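Local structure of SusD superfamily protein (Parabacteroides distasonis, 3OTN) at residues A[56-61]-A[284-289]; A[264-269]-A[277-282]. The protein probably binds nutrients, most likely carbohydrate, at the bacterial outer membrane. One frame throughout, in Å; residues are numbered along the deposited sequence.

Interaction 1. Residues A[56-61]-A[284-289]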
# COMPACT_ATOMS: atom_id res chain seq x y z
N THR A 56 -6.22 15.94 0.77
CA THR A 56 -6.79 16.63 1.92
C THR A 56 -8.06 15.85 2.37
O THR A 56 -8.30 14.69 1.94
CB THR A 56 -7.13 18.09 1.57
OG1 THR A 56 -8.16 18.10 0.59
CG2 THR A 56 -5.92 18.75 0.97
N SER A 57 -8.82 16.47 3.27
CA SER A 57 -10.02 15.90 3.84
C SER A 57 -11.09 16.97 3.88
O SER A 57 -10.76 18.14 4.06
CB SER A 57 -9.73 15.40 5.26
OG SER A 57 -10.89 14.80 5.83
N GLU A 58 -12.34 16.59 3.63
CA GLU A 58 -13.51 17.42 3.96
C GLU A 58 -14.08 17.03 5.36
O GLU A 58 -15.06 17.61 5.82
CB GLU A 58 -14.63 17.21 2.94
CG GLU A 58 -14.32 17.62 1.57
CD GLU A 58 -15.40 17.26 0.55
OE1 GLU A 58 -16.13 16.24 0.69
OE2 GLU A 58 -15.51 18.01 -0.43
N ASN A 59 -13.48 16.02 6.00
CA ASN A 59 -13.98 15.37 7.21
C ASN A 59 -13.07 15.76 8.40
O ASN A 59 -11.92 15.31 8.50
CB ASN A 59 -13.96 13.86 6.96
CG ASN A 59 -14.24 12.98 8.23
OD1 ASN A 59 -14.85 13.40 9.23
ND2 ASN A 59 -13.78 11.72 8.16
N SER A 60 -13.61 16.57 9.29
CA SER A 60 -12.93 17.12 10.48
C SER A 60 -12.44 16.08 11.52
O SER A 60 -11.50 16.35 12.29
CB SER A 60 -13.91 18.08 11.18
OG SER A 60 -15.07 17.37 11.65
N GLN A 61 -13.12 14.94 11.56
CA GLN A 61 -12.82 13.86 12.50
C GLN A 61 -11.66 12.96 12.07
O GLN A 61 -11.24 12.11 12.85
CB GLN A 61 -14.06 12.99 12.69
CG GLN A 61 -15.27 13.77 13.16
CD GLN A 61 -15.07 14.30 14.57
OE1 GLN A 61 -15.07 13.53 15.53
NE2 GLN A 61 -14.87 15.61 14.69
N SER A 284 -13.13 11.73 3.37
CA SER A 284 -11.88 11.76 4.18
C SER A 284 -10.58 11.80 3.37
O SER A 284 -9.49 12.05 3.94
CB SER A 284 -11.75 10.49 5.03
OG SER A 284 -12.84 10.25 5.84
N LEU A 285 -10.65 11.46 2.08
CA LEU A 285 -9.49 11.49 1.20
C LEU A 285 -9.88 12.12 -0.14
O LEU A 285 -10.65 11.55 -0.93
CB LEU A 285 -8.87 10.11 1.01
CG LEU A 285 -7.41 10.08 0.51
CD1 LEU A 285 -6.43 10.75 1.49
CD2 LEU A 285 -7.00 8.62 0.28
N ILE A 286 -9.40 13.34 -0.33
CA ILE A 286 -9.78 14.18 -1.43
C ILE A 286 -8.48 14.54 -2.14
O ILE A 286 -7.55 14.97 -1.47
CB ILE A 286 -10.43 15.46 -0.86
CG1 ILE A 286 -11.58 15.12 0.10
CG2 ILE A 286 -10.92 16.41 -2.01
CD1 ILE A 286 -12.71 14.31 -0.54
N PRO A 287 -8.41 14.39 -3.48
CA PRO A 287 -7.17 14.76 -4.16
C PRO A 287 -7.02 16.27 -4.23
O PRO A 287 -8.03 16.98 -4.24
CB PRO A 287 -7.36 14.18 -5.55
CG PRO A 287 -8.86 14.33 -5.80
CD PRO A 287 -9.51 14.18 -4.44
N THR A 288 -5.79 16.77 -4.26
CA THR A 288 -5.60 18.19 -4.45
C THR A 288 -5.82 18.55 -5.91
O THR A 288 -5.49 17.78 -6.82
CB THR A 288 -4.21 18.67 -4.03
OG1 THR A 288 -3.22 18.02 -4.84
CG2 THR A 288 -3.96 18.42 -2.59
N LYS A 289 -6.39 19.73 -6.12
CA LYS A 289 -6.48 20.36 -7.44
C LYS A 289 -5.10 20.42 -8.12
O LYS A 289 -4.99 20.13 -9.28
CB LYS A 289 -7.09 21.76 -7.27
CG LYS A 289 -7.00 22.73 -8.47
CD LYS A 289 -7.41 24.17 -8.04
CE LYS A 289 -6.64 25.25 -8.82
NZ LYS A 289 -7.06 25.38 -10.24
O HOH W 1 -7.97 18.57 -1.83

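Interaction 2. Residues A[264-269]-A[277-282]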
# COMPACT_ATOMS: atom_id res chain seq x y z
N SER A 264 -13.90 1.36 2.93
CA SER A 264 -13.06 2.43 2.42
C SER A 264 -13.59 3.07 1.13
O SER A 264 -13.21 4.20 0.81
CB SER A 264 -11.62 1.98 2.22
OG SER A 264 -11.42 1.10 1.11
N VAL A 265 -14.47 2.36 0.41
CA VAL A 265 -15.13 2.94 -0.77
C VAL A 265 -15.75 4.31 -0.43
O VAL A 265 -15.65 5.25 -1.20
CB VAL A 265 -16.15 1.92 -1.38
CG1 VAL A 265 -17.07 2.59 -2.42
CG2 VAL A 265 -15.40 0.71 -1.97
N ARG A 266 -16.31 4.43 0.78
CA ARG A 266 -17.00 5.65 1.25
C ARG A 266 -16.06 6.83 1.58
O ARG A 266 -16.50 7.98 1.62
CB ARG A 266 -17.75 5.33 2.56
CG ARG A 266 -18.82 4.31 2.47
CD ARG A 266 -19.20 3.77 3.87
NE ARG A 266 -20.06 4.70 4.55
CZ ARG A 266 -20.73 4.46 5.68
NH1 ARG A 266 -20.64 3.30 6.31
NH2 ARG A 266 -21.49 5.43 6.20
N ILE A 267 -14.80 6.50 1.85
CA ILE A 267 -13.72 7.48 2.16
C ILE A 267 -13.52 8.51 1.06
O ILE A 267 -13.28 9.69 1.35
CB ILE A 267 -12.37 6.70 2.44
CG1 ILE A 267 -12.45 5.93 3.77
CG2 ILE A 267 -11.12 7.57 2.44
CD1 ILE A 267 -12.50 6.78 4.93
N PHE A 268 -13.63 8.06 -0.19
CA PHE A 268 -13.36 8.89 -1.37
C PHE A 268 -14.55 9.69 -1.87
O PHE A 268 -14.39 10.60 -2.68
CB PHE A 268 -12.87 8.00 -2.51
CG PHE A 268 -11.71 7.13 -2.14
CD1 PHE A 268 -10.42 7.61 -2.18
CD2 PHE A 268 -11.91 5.83 -1.71
CE1 PHE A 268 -9.34 6.81 -1.81
CE2 PHE A 268 -10.85 5.02 -1.35
CZ PHE A 268 -9.55 5.51 -1.40
N LEU A 269 -15.74 9.40 -1.35
CA LEU A 269 -16.97 9.97 -1.89
C LEU A 269 -17.15 11.33 -1.25
O LEU A 269 -16.80 11.47 -0.09
CB LEU A 269 -18.17 9.07 -1.56
CG LEU A 269 -18.17 7.62 -2.07
CD1 LEU A 269 -19.43 6.82 -1.61
CD2 LEU A 269 -17.99 7.61 -3.55
N ALA A 277 -25.75 5.09 -1.85
CA ALA A 277 -26.70 4.27 -1.07
C ALA A 277 -26.26 4.17 0.38
O ALA A 277 -27.03 3.73 1.22
CB ALA A 277 -26.81 2.84 -1.66
N TYR A 278 -25.02 4.54 0.68
CA TYR A 278 -24.53 4.54 2.05
C TYR A 278 -25.30 5.55 2.90
O TYR A 278 -25.78 6.56 2.38
CB TYR A 278 -23.05 4.88 2.09
CG TYR A 278 -22.17 3.84 1.44
CD1 TYR A 278 -21.83 2.67 2.12
CD2 TYR A 278 -21.66 4.03 0.15
CE1 TYR A 278 -21.03 1.68 1.52
CE2 TYR A 278 -20.85 3.06 -0.46
CZ TYR A 278 -20.53 1.89 0.23
OH TYR A 278 -19.70 0.93 -0.37
N ASP A 279 -25.41 5.31 4.21
CA ASP A 279 -26.09 6.30 5.05
C ASP A 279 -25.36 7.65 5.10
O ASP A 279 -26.01 8.69 5.26
CB ASP A 279 -26.46 5.76 6.44
CG ASP A 279 -25.29 5.26 7.22
OD1 ASP A 279 -24.15 5.31 6.73
OD2 ASP A 279 -25.51 4.80 8.36
N LEU A 280 -24.03 7.63 4.93
CA LEU A 280 -23.21 8.86 4.85
C LEU A 280 -21.93 8.63 4.06
O LEU A 280 -21.28 7.59 4.19
CB LEU A 280 -22.83 9.35 6.25
CG LEU A 280 -23.92 10.18 7.01
CD1 LEU A 280 -23.39 10.71 8.35
CD2 LEU A 280 -24.50 11.37 6.18
N GLU A 281 -21.58 9.62 3.24
CA GLU A 281 -20.31 9.64 2.55
C GLU A 281 -19.35 10.44 3.42
O GLU A 281 -19.73 11.45 3.99
CB GLU A 281 -20.47 10.32 1.20
CG GLU A 281 -21.47 9.66 0.30
CD GLU A 281 -22.90 10.20 0.39
OE1 GLU A 281 -23.13 11.32 0.92
OE2 GLU A 281 -23.80 9.52 -0.12
N TYR A 282 -18.10 9.98 3.51
CA TYR A 282 -17.15 10.51 4.46
C TYR A 282 -16.35 11.68 3.93
O TYR A 282 -16.12 12.62 4.68
CB TYR A 282 -16.15 9.43 4.86
CG TYR A 282 -16.73 8.25 5.59
CD1 TYR A 282 -17.64 8.42 6.64
CD2 TYR A 282 -16.32 6.95 5.30
CE1 TYR A 282 -18.15 7.33 7.33
CE2 TYR A 282 -16.83 5.85 6.01
CZ TYR A 282 -17.74 6.06 7.01
OH TYR A 282 -18.25 4.99 7.72

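Interaction 1. Residues A[56-61]-A[284-289]
Thr56 and Ile286 form a hydrogen-bonded antiparallel pair with both bonds made: Thr56 N gives to Ile286 O at 2.8 Å and Ile286 N to Thr56 O at 2.9 Å. Their side chains lie on the same face of this short pairing, where Thr56 OG1 comes within 3.8 Å of Ile286 CB. With OG1 between the backbone N and the carbonyl carbon (chi1 65°), Thr56 keeps CG2 beside its own N, 4.1 Å from Thr288 CG2. Further along, Glu58 crosses Ile286 at about a right angle, its CG 4.0 Å from Ile286 CG1, while its carboxylate is held by Tyr335 OH and Ser271 N. Beyond the paired residues, Asn59 ND2 donates to Ser284 OG at 2.9 Å, although the placing of this amide nitrogen is less certain; the same hydroxyl also bonds Gly41 O. Asn59 OD1 in turn accepts from Gln61 N. An alanine in place of Asn59 would probably leave Ser284 OG without this donor and Gln61 N without its acceptor. Ser57 OG, which packs against Ser284 CA at 3.6 Å, accepts from Asn59 N and also bonds Ser62 OG, which probably helps hold the bend of the loop. The contact is thus a minimal two-stranded antiparallel sheet, 55-56 with 286-287, whose first strand runs out through an ST turn followed by an Asx turn.

Interaction 2. Residues A[264-269]-A[277-282]
Arg266 and Tyr282 meet through the backbone, Tyr282 N donating to Arg266 O at 3.2 Å. Residues 264-268 follow helical torsions without the regular bonding of a helix, whereas Leu280 and Glu281 are extended and pass alongside, the CA atoms of Arg266 and Glu281 being 5.3 Å apart. From this turn the Arg266 side chain runs out between two tyrosines. Its CG sits over the centre of the Tyr278 ring, 3.3 Å from the centroid, as a CH-pi contact; Tyr282 OH lies over the centre of the guanidinium, with ring and guanidinium planes only 17° apart. A bend at chi3 (78°) swings NE round to Leu280 O, which is gripped side-on by NE at 3.2 Å and NH2 at 3.0 Å, the oxygen lying in the guanidinium plane. NH2 also makes a salt bridge to Asp279 OD1 at 2.7 Å, and Glu263 pairs with NH1, so two acids probably balance the charge. Leu269 adds apolar packing, its CB 3.8 Å from Glu281 CB and its CD1 near Tyr278 CD2, as does Ile267 CD1 against Tyr282 CD2, while the Glu281 carboxylate turns away to Ser276, Gly274 and Lys318. What results is a loop folded back on itself and pinned by one arginine, within the long irregular connection between strands 249-253 and 286-287 of the SusD family region.

From the N terminus, the chain first lays down residues 56-61, just ahead of helix 64-68, and then builds several long helices before strand 249-253. The connection that follows makes interaction 2, a local closure of 264-269 by 277-282 with seven residues between. Within a few residues the chain enters 284-289 and completes interaction 1, which closes a loop of 222 residues and has interaction 2 nested inside it. The contacts touch: Leu285 N probably bonds Ile267 O, and Asn59 CB packs on Tyr282 O. Together they join the N-terminal starch-binding-associated part of the chain to the later SusD family part, with the folded-back loop seated beside the two-stranded sheet.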